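Transcriptional regulator (Aquifex aeolicus, PDB 2EH3) probably binds DNA through an N-terminal helix-turn-helix domain and regulates transcription, as a dimeric member of the TetR/AcrR family. Local coordinates at residues A[78-83]-A[140-145]; A[148-153]-A[158-163]. All blocks are in the same frame, centred on the assembly; numbering follows the deposited sequence.

Both contacts lie in the C-terminal, tetracyclin repressor-like part of the chain, with their centres about 9 Å apart. Contact 1 packs helix 73-86 on helix 131-152. Contact 2 packs the C-terminal end of helix 131-152 on helix 157-171. They follow one another along the chain, and helix 131-152 is common to both. A salt bridge joins them: Lys161 NZ lies 2.8 Å from Glu82 OE2, on the magnesium-binding side of helix 73-86. Leu81 also packs on Lys161. Three helices of the all-helical domain are therefore tied together, and both contacts also reach the second subunit.

Contact 1 of 2, residues A[78-83]-A[140-145]; sequences EMFLEV and GFLRQL. With MG (magnesium ion), chain C; MG (magnesium ion), chain B.
Leu142 and Phe80 each hold CG anti to the backbone N, with chi1 at -178° and -166°. These torsions bring one methyl of Leu142 over the Phe80 ring. Its CD2 stands 4.0 Å from the ring centroid of Phe80 and 21° off the ring normal. This is a CH-pi contact over one face, displaced toward the CD2 and CE2 side of the ring. The other methyl of Leu142 meets the next residue of helix 73-86. Leu142 CD1 is 4.2 Å from Leu81 CD1, a looser touch. The leucine fork thus spans two consecutive side chains, and all three residues are buried. Ile61 of helix 46-67 and Leu139 also pack on Phe80, while Leu164 of helix 157-171 packs on Leu81.

Another side of helix 73-86 carries Glu78 and Glu82. They are one turn apart, and their OE2 atoms bind the same magnesium ion. That ion lies 2.3 Å from Glu78 OE2 and 2.5 Å from Glu82 OE2. Glu78 OE1 binds a second magnesium ion, also at 2.3 Å, so the carboxylate bridges the two metals. Glu75 also binds this second ion. A water on the first ion donates a hydrogen bond to Glu82 OE1. The metals and Lys161 probably offset the charge of the close carboxylates. The helix is amphipathic: apolar packing joins it to helix 131-152 in the core of the TetR-type C-terminal domain, and its glutamates hold two magnesium ions.

Contact 2 of 2, residues A[148-153]-A[158-163]; sequences HYVIKE and PFLKEK
Tyr149 and Leu160 have the nearest CA atoms of the two segments, 7.0 Å apart. The short helical segments 148-152 and 158-163 run roughly antiparallel, at 145° between their directions, and their axes approach to 10.7 Å. Residues 148-152 form a wider pi-type turn, and a short connection leads into helix 157-171.

Tyr149 carries most of the contact. Its ring forms a T-shaped stack with Phe159, the planes 78° apart and the centroids 5.0 Å apart. Phe159 gives the edge. Its CE2 lies over the centre of the Tyr149 face, 3.6 Å from Tyr149 CD1. CB of His148 covers the opposite face. With CG of Phe159 anti to its own backbone N (chi1 176°), the phenyl ring reaches across to the tyrosine. Leu160 CG packs on Tyr149 CB at 3.9 Å. Leu160 CD2 presses tightly on Val150 CG2, at 3.5 Å. The Lys163 chain bends at chi2 and chi3, and its CE comes within 3.9 Å of Tyr149 OH.

Replacing Tyr149 with an alanine would probably leave the Phe159 edge without its aromatic face and Glu136 of the second subunit with one partner fewer. OE2 of Glu136 of the second subunit bonds Tyr149 OH, and it also forms an intersubunit salt bridge with Lys163 NZ. Arg155 makes a cation-pi contact with Phe159. The contact has two kinds of chemistry: apolar and aromatic packing joins the helices within the chain, while the polar ends of Tyr149 and Lys163 meet one carboxylate across the dimer interface.

Contact 1 of 2, residues A[78-83]-A[140-145]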
ATOM      1  N   GLU A  78      19.409   1.460  -5.134  1.00  8.51           N
ATOM      2  CA  GLU A  78      19.821   2.383  -4.103  1.00  8.66           C
ATOM      3  C   GLU A  78      19.463   3.814  -4.519  1.00  8.21           C
ATOM      4  O   GLU A  78      18.988   4.609  -3.702  1.00  7.80           O
ATOM      5  CB  GLU A  78      21.320   2.272  -3.883  1.00  6.18           C
ATOM      6  CG  GLU A  78      21.850   3.334  -2.868  1.00  8.66           C
ATOM      7  CD  GLU A  78      23.337   3.317  -2.691  1.00 10.27           C
ATOM      8  OE1 GLU A  78      24.024   2.388  -3.159  1.00  8.85           O
ATOM      9  OE2 GLU A  78      23.837   4.295  -2.071  1.00  7.57           O
HETATM   10  N   MSE A  79      19.672   4.136  -5.788  1.00  8.25           N
HETATM   11  CA  MSE A  79      19.356   5.475  -6.286  1.00  9.16           C
HETATM   12  C   MSE A  79      17.867   5.754  -6.275  1.00  9.84           C
HETATM   13  O   MSE A  79      17.430   6.869  -5.974  1.00 11.49           O
HETATM   14  CB  MSE A  79      19.883   5.612  -7.709  1.00 14.64           C
HETATM   15  CG  MSE A  79      19.678   6.971  -8.297  1.00 15.61           C
HETATM   16 SE   MSE A  79      20.909   8.292  -7.573  1.00 28.65          SE
HETATM   17  CE  MSE A  79      22.483   7.291  -7.632  1.00 16.64           C
ATOM     18  N   PHE A  80      17.102   4.719  -6.610  1.00  9.40           N
ATOM     19  CA  PHE A  80      15.637   4.779  -6.644  1.00  9.78           C
ATOM     20  C   PHE A  80      15.158   5.114  -5.229  1.00  8.93           C
ATOM     21  O   PHE A  80      14.335   5.999  -5.040  1.00 10.25           O
ATOM     22  CB  PHE A  80      15.122   3.394  -7.148  1.00 12.27           C
ATOM     23  CG  PHE A  80      13.649   3.340  -7.564  1.00 15.04           C
ATOM     24  CD1 PHE A  80      12.813   4.454  -7.499  1.00 17.21           C
ATOM     25  CD2 PHE A  80      13.114   2.129  -8.000  1.00 18.30           C
ATOM     26  CE1 PHE A  80      11.460   4.365  -7.860  1.00 17.80           C
ATOM     27  CE2 PHE A  80      11.754   2.029  -8.366  1.00 19.75           C
ATOM     28  CZ  PHE A  80      10.940   3.159  -8.288  1.00 18.34           C
ATOM     29  N   LEU A  81      15.675   4.404  -4.228  1.00  8.57           N
ATOM     30  CA  LEU A  81      15.293   4.693  -2.850  1.00  9.72           C
ATOM     31  C   LEU A  81      15.713   6.103  -2.441  1.00 11.17           C
ATOM     32  O   LEU A  81      14.965   6.801  -1.766  1.00 10.63           O
ATOM     33  CB  LEU A  81      15.919   3.658  -1.904  1.00  9.90           C
ATOM     34  CG  LEU A  81      15.786   3.949  -0.398  1.00  9.74           C
ATOM     35  CD1 LEU A  81      14.340   3.978   0.054  1.00 12.96           C
ATOM     36  CD2 LEU A  81      16.563   2.864   0.370  1.00 12.60           C
ATOM     37  N   GLU A  82      16.895   6.547  -2.861  1.00  9.84           N
ATOM     38  CA  GLU A  82      17.315   7.881  -2.482  1.00 11.58           C
ATOM     39  C   GLU A  82      16.355   8.950  -3.033  1.00 11.00           C
ATOM     40  O   GLU A  82      15.990   9.885  -2.314  1.00 12.81           O
ATOM     41  CB  GLU A  82      18.740   8.126  -2.972  1.00 10.73           C
ATOM     42  CG  GLU A  82      19.773   7.366  -2.156  1.00 10.40           C
ATOM     43  CD  GLU A  82      21.108   7.282  -2.848  1.00  9.19           C
ATOM     44  OE1 GLU A  82      21.172   7.645  -4.044  1.00 10.25           O
ATOM     45  OE2 GLU A  82      22.113   6.824  -2.232  1.00  9.37           O
ATOM     46  N   VAL A  83      15.948   8.800  -4.296  1.00 12.66           N
ATOM     47  CA  VAL A  83      15.020   9.757  -4.899  1.00 12.51           C
ATOM     48  C   VAL A  83      13.674   9.693  -4.195  1.00 12.15           C
ATOM     49  O   VAL A  83      13.121  10.734  -3.858  1.00 12.55           O
ATOM     50  CB  VAL A  83      14.842   9.495  -6.409  1.00 14.79           C
ATOM     51  CG1 VAL A  83      13.643  10.303  -6.967  1.00 17.46           C
ATOM     52  CG2 VAL A  83      16.146   9.872  -7.128  1.00 18.37           C
ATOM     53  N   GLY A 140       7.649  -4.773  -4.512  1.00  9.09           N
ATOM     54  CA  GLY A 140       6.894  -5.052  -3.301  1.00  8.99           C
ATOM     55  C   GLY A 140       7.720  -4.752  -2.059  1.00 10.31           C
ATOM     56  O   GLY A 140       7.252  -4.100  -1.119  1.00 10.98           O
ATOM     57  N   PHE A 141       8.967  -5.192  -2.083  1.00 10.44           N
ATOM     58  CA  PHE A 141       9.882  -4.979  -0.962  1.00  9.66           C
ATOM     59  C   PHE A 141      10.148  -3.487  -0.755  1.00 10.91           C
ATOM     60  O   PHE A 141      10.107  -2.999   0.378  1.00 10.62           O
ATOM     61  CB  PHE A 141      11.167  -5.773  -1.269  1.00  8.37           C
ATOM     62  CG  PHE A 141      12.312  -5.554  -0.304  1.00  8.05           C
ATOM     63  CD1 PHE A 141      12.119  -5.555   1.080  1.00  9.16           C
ATOM     64  CD2 PHE A 141      13.614  -5.412  -0.803  1.00  9.37           C
ATOM     65  CE1 PHE A 141      13.224  -5.425   1.960  1.00  9.59           C
ATOM     66  CE2 PHE A 141      14.697  -5.291   0.060  1.00  9.76           C
ATOM     67  CZ  PHE A 141      14.498  -5.302   1.443  1.00  9.02           C
ATOM     68  N   LEU A 142      10.396  -2.760  -1.837  1.00 10.85           N
ATOM     69  CA  LEU A 142      10.672  -1.325  -1.721  1.00 12.81           C
ATOM     70  C   LEU A 142       9.440  -0.634  -1.150  1.00 13.83           C
ATOM     71  O   LEU A 142       9.557   0.222  -0.264  1.00 12.43           O
ATOM     72  CB  LEU A 142      11.036  -0.769  -3.090  1.00 14.80           C
ATOM     73  CG  LEU A 142      11.411   0.698  -3.221  1.00 16.22           C
ATOM     74  CD1 LEU A 142      12.624   1.006  -2.351  1.00 16.52           C
ATOM     75  CD2 LEU A 142      11.698   0.973  -4.695  1.00 17.88           C
ATOM     76  N   ARG A 143       8.251  -1.007  -1.621  1.00 13.49           N
ATOM     77  CA  ARG A 143       7.029  -0.387  -1.104  1.00 14.82           C
ATOM     78  C   ARG A 143       6.828  -0.705   0.396  1.00 14.09           C
ATOM     79  O   ARG A 143       6.458   0.179   1.172  1.00 16.58           O
ATOM     80  CB  ARG A 143       5.858  -0.799  -1.999  1.00 16.19           C
ATOM     81  CG  ARG A 143       6.104  -0.209  -3.413  1.00 18.83           C
ATOM     82  CD  ARG A 143       5.175  -0.756  -4.491  1.00 20.58           C
ATOM     83  NE  ARG A 143       3.814  -0.243  -4.368  1.00 22.70           N
ATOM     84  CZ  ARG A 143       2.794  -0.672  -5.105  1.00 23.04           C
ATOM     85  NH1 ARG A 143       2.983  -1.615  -6.002  1.00 21.98           N
ATOM     86  NH2 ARG A 143       1.593  -0.140  -4.965  1.00 24.67           N
ATOM     87  N   GLN A 144       7.141  -1.936   0.820  1.00 11.23           N
ATOM     88  CA  GLN A 144       7.039  -2.341   2.225  1.00 11.54           C
ATOM     89  C   GLN A 144       7.962  -1.433   3.062  1.00 11.36           C
ATOM     90  O   GLN A 144       7.569  -0.915   4.114  1.00 11.19           O
ATOM     91  CB  GLN A 144       7.474  -3.810   2.391  1.00 11.57           C
ATOM     92  CG  GLN A 144       7.645  -4.330   3.828  1.00 17.30           C
ATOM     93  CD  GLN A 144       6.360  -4.849   4.460  1.00 21.10           C
ATOM     94  OE1 GLN A 144       5.378  -5.115   3.772  1.00 24.38           O
ATOM     95  NE2 GLN A 144       6.377  -5.022   5.774  1.00 22.21           N
ATOM     96  N   LEU A 145       9.186  -1.223   2.584  1.00 11.18           N
ATOM     97  CA  LEU A 145      10.111  -0.373   3.341  1.00 10.90           C
ATOM     98  C   LEU A 145       9.648   1.067   3.416  1.00 12.04           C
ATOM     99  O   LEU A 145       9.789   1.716   4.459  1.00 11.01           O
ATOM    100  CB  LEU A 145      11.513  -0.402   2.734  1.00 10.50           C
ATOM    101  CG  LEU A 145      12.242  -1.742   2.683  1.00  9.95           C
ATOM    102  CD1 LEU A 145      13.586  -1.486   1.977  1.00 11.06           C
ATOM    103  CD2 LEU A 145      12.436  -2.319   4.076  1.00 10.58           C
TER
HETATM  104 MG    MG C1002      24.469   6.380  -2.905  1.00  4.14          MG
HETATM  105 MG    MG B1001      26.312   2.488  -3.630  1.00  5.16          MG
HETATM  106  O   HOH W   1      23.215   6.040  -4.871  1.00  9.20           O
HETATM  107  O   HOH W   2      28.489   2.032  -4.505  1.00 11.88           O
HETATM  108  O   HOH W   3      26.696   0.889  -1.947  1.00 14.49           O

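Contact 2 of 2, residues A[148-153]-A[158-163]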
ATOM      1  N   HIS A 148       6.497   1.326   5.805  1.00 13.29           N
ATOM      2  CA  HIS A 148       6.779   1.176   7.212  1.00 13.28           C
ATOM      3  C   HIS A 148       7.822   2.067   7.798  1.00 13.68           C
ATOM      4  O   HIS A 148       7.719   2.422   8.971  1.00 14.06           O
ATOM      5  CB  HIS A 148       7.097  -0.276   7.488  1.00 15.96           C
ATOM      6  CG  HIS A 148       5.898  -1.136   7.310  1.00 18.14           C
ATOM      7  ND1 HIS A 148       5.057  -1.444   8.356  1.00 19.65           N
ATOM      8  CD2 HIS A 148       5.272  -1.558   6.184  1.00 19.41           C
ATOM      9  CE1 HIS A 148       3.961  -2.009   7.882  1.00 21.41           C
ATOM     10  NE2 HIS A 148       4.066  -2.089   6.566  1.00 21.39           N
ATOM     11  N   TYR A 149       8.786   2.487   6.995  1.00 12.84           N
ATOM     12  CA  TYR A 149       9.871   3.280   7.552  1.00 14.03           C
ATOM     13  C   TYR A 149       9.966   4.703   7.036  1.00 15.64           C
ATOM     14  O   TYR A 149      10.936   5.412   7.319  1.00 16.46           O
ATOM     15  CB  TYR A 149      11.186   2.525   7.360  1.00 13.23           C
ATOM     16  CG  TYR A 149      11.152   1.110   7.924  1.00 12.19           C
ATOM     17  CD1 TYR A 149      10.913   0.866   9.282  1.00 11.08           C
ATOM     18  CD2 TYR A 149      11.341   0.011   7.084  1.00 10.24           C
ATOM     19  CE1 TYR A 149      10.862  -0.434   9.793  1.00 10.01           C
ATOM     20  CE2 TYR A 149      11.287  -1.300   7.579  1.00 11.49           C
ATOM     21  CZ  TYR A 149      11.044  -1.519   8.936  1.00 11.65           C
ATOM     22  OH  TYR A 149      11.017  -2.781   9.481  1.00 15.34           O
ATOM     23  N   VAL A 150       8.982   5.103   6.238  1.00 16.15           N
ATOM     24  CA  VAL A 150       8.900   6.492   5.778  1.00 17.73           C
ATOM     25  C   VAL A 150       7.485   6.981   6.140  1.00 18.49           C
ATOM     26  O   VAL A 150       7.318   8.077   6.701  1.00 20.91           O
ATOM     27  CB  VAL A 150       9.133   6.632   4.256  1.00 17.22           C
ATOM     28  CG1 VAL A 150       8.919   8.099   3.818  1.00 19.65           C
ATOM     29  CG2 VAL A 150      10.546   6.191   3.910  1.00 16.95           C
ATOM     30  N   ILE A 151       6.465   6.165   5.867  1.00 19.45           N
ATOM     31  CA  ILE A 151       5.077   6.570   6.165  1.00 20.74           C
ATOM     32  C   ILE A 151       4.606   6.342   7.593  1.00 21.92           C
ATOM     33  O   ILE A 151       4.101   7.270   8.237  1.00 22.77           O
ATOM     34  CB  ILE A 151       4.059   5.864   5.230  1.00 20.80           C
ATOM     35  CG1 ILE A 151       4.387   6.194   3.773  1.00 20.33           C
ATOM     36  CG2 ILE A 151       2.620   6.278   5.605  1.00 21.26           C
ATOM     37  CD1 ILE A 151       4.402   7.685   3.464  1.00 23.33           C
ATOM     38  N   LYS A 152       4.717   5.117   8.083  1.00 21.89           N
ATOM     39  CA  LYS A 152       4.288   4.809   9.438  1.00 23.68           C
ATOM     40  C   LYS A 152       5.130   5.632  10.392  1.00 25.40           C
ATOM     41  O   LYS A 152       4.611   6.404  11.200  1.00 27.38           O
ATOM     42  CB  LYS A 152       4.469   3.326   9.732  1.00 22.56           C
ATOM     43  CG  LYS A 152       4.125   2.942  11.156  1.00 22.70           C
ATOM     44  CD  LYS A 152       4.256   1.442  11.343  1.00 24.35           C
ATOM     45  CE  LYS A 152       3.947   1.036  12.768  1.00 26.50           C
ATOM     46  NZ  LYS A 152       4.382  -0.367  13.056  1.00 27.58           N
ATOM     47  N   GLU A 153       6.438   5.459  10.292  1.00 25.70           N
ATOM     48  CA  GLU A 153       7.377   6.204  11.116  1.00 27.40           C
ATOM     49  C   GLU A 153       8.438   6.714  10.170  1.00 25.03           C
ATOM     50  O   GLU A 153       8.823   5.999   9.250  1.00 26.69           O
ATOM     51  CB  GLU A 153       8.009   5.288  12.154  1.00 28.75           C
ATOM     52  CG  GLU A 153       9.176   5.937  12.870  1.00 34.37           C
ATOM     53  CD  GLU A 153       9.491   5.276  14.197  1.00 38.12           C
ATOM     54  OE1 GLU A 153      10.481   5.687  14.840  1.00 39.21           O
ATOM     55  OE2 GLU A 153       8.747   4.353  14.599  1.00 39.81           O
ATOM     56  N   PRO A 158      19.724   6.287   6.085  1.00 10.77           N
ATOM     57  CA  PRO A 158      20.683   5.189   6.242  1.00  9.60           C
ATOM     58  C   PRO A 158      20.061   3.861   6.665  1.00 10.18           C
ATOM     59  O   PRO A 158      20.508   2.786   6.243  1.00 11.16           O
ATOM     60  CB  PRO A 158      21.670   5.736   7.283  1.00  9.74           C
ATOM     61  CG  PRO A 158      21.674   7.226   6.957  1.00 10.66           C
ATOM     62  CD  PRO A 158      20.194   7.510   6.749  1.00 10.53           C
ATOM     63  N   PHE A 159      19.051   3.933   7.527  1.00  9.23           N
ATOM     64  CA  PHE A 159      18.374   2.738   7.976  1.00  8.49           C
ATOM     65  C   PHE A 159      17.680   2.048   6.796  1.00  9.29           C
ATOM     66  O   PHE A 159      17.780   0.842   6.631  1.00  9.13           O
ATOM     67  CB  PHE A 159      17.324   3.084   9.042  1.00  9.85           C
ATOM     68  CG  PHE A 159      16.509   1.907   9.479  1.00 10.17           C
ATOM     69  CD1 PHE A 159      17.039   0.974  10.369  1.00 12.31           C
ATOM     70  CD2 PHE A 159      15.219   1.714   8.997  1.00 11.02           C
ATOM     71  CE1 PHE A 159      16.300  -0.132  10.773  1.00 12.54           C
ATOM     72  CE2 PHE A 159      14.459   0.600   9.395  1.00 11.39           C
ATOM     73  CZ  PHE A 159      15.002  -0.317  10.282  1.00 12.75           C
ATOM     74  N   LEU A 160      16.958   2.829   5.992  1.00 10.00           N
ATOM     75  CA  LEU A 160      16.272   2.230   4.850  1.00 10.25           C
ATOM     76  C   LEU A 160      17.266   1.637   3.863  1.00  9.30           C
ATOM     77  O   LEU A 160      17.037   0.545   3.330  1.00 10.36           O
ATOM     78  CB  LEU A 160      15.366   3.255   4.130  1.00 13.06           C
ATOM     79  CG  LEU A 160      14.042   3.431   4.871  1.00 13.63           C
ATOM     80  CD1 LEU A 160      14.178   4.582   5.828  1.00 15.12           C
ATOM     81  CD2 LEU A 160      12.900   3.645   3.890  1.00 17.50           C
ATOM     82  N   LYS A 161      18.378   2.329   3.624  1.00  9.46           N
ATOM     83  CA  LYS A 161      19.371   1.808   2.704  1.00 10.56           C
ATOM     84  C   LYS A 161      19.996   0.516   3.180  1.00  9.23           C
ATOM     85  O   LYS A 161      20.245  -0.379   2.376  1.00 10.05           O
ATOM     86  CB  LYS A 161      20.413   2.873   2.419  1.00 12.69           C
ATOM     87  CG  LYS A 161      19.783   3.909   1.513  1.00 14.57           C
ATOM     88  CD  LYS A 161      20.610   5.122   1.368  1.00 17.27           C
ATOM     89  CE  LYS A 161      21.946   4.810   0.811  1.00 16.40           C
ATOM     90  NZ  LYS A 161      22.521   6.151   0.487  1.00 11.75           N
ATOM     91  N   GLU A 162      20.243   0.395   4.481  1.00  8.38           N
ATOM     92  CA  GLU A 162      20.775  -0.840   5.014  1.00  9.27           C
ATOM     93  C   GLU A 162      19.777  -1.986   4.778  1.00  9.20           C
ATOM     94  O   GLU A 162      20.162  -3.053   4.314  1.00 10.55           O
ATOM     95  CB  GLU A 162      21.071  -0.662   6.513  1.00  8.94           C
ATOM     96  CG  GLU A 162      21.703  -1.879   7.154  1.00 10.07           C
ATOM     97  CD  GLU A 162      22.051  -1.640   8.615  1.00 13.98           C
ATOM     98  OE1 GLU A 162      23.039  -0.918   8.882  1.00 14.88           O
ATOM     99  OE2 GLU A 162      21.304  -2.152   9.462  1.00 13.74           O
ATOM    100  N   LYS A 163      18.501  -1.756   5.083  1.00  9.71           N
ATOM    101  CA  LYS A 163      17.480  -2.769   4.856  1.00 10.37           C
ATOM    102  C   LYS A 163      17.400  -3.173   3.389  1.00 10.26           C
ATOM    103  O   LYS A 163      17.338  -4.354   3.060  1.00  9.06           O
ATOM    104  CB  LYS A 163      16.106  -2.243   5.299  1.00 11.88           C
ATOM    105  CG  LYS A 163      16.071  -1.851   6.775  1.00 16.94           C
ATOM    106  CD  LYS A 163      16.022  -3.067   7.659  1.00 20.33           C
ATOM    107  CE  LYS A 163      14.582  -3.445   7.938  1.00 22.00           C
ATOM    108  NZ  LYS A 163      14.520  -4.639   8.822  1.00 20.17           N
TER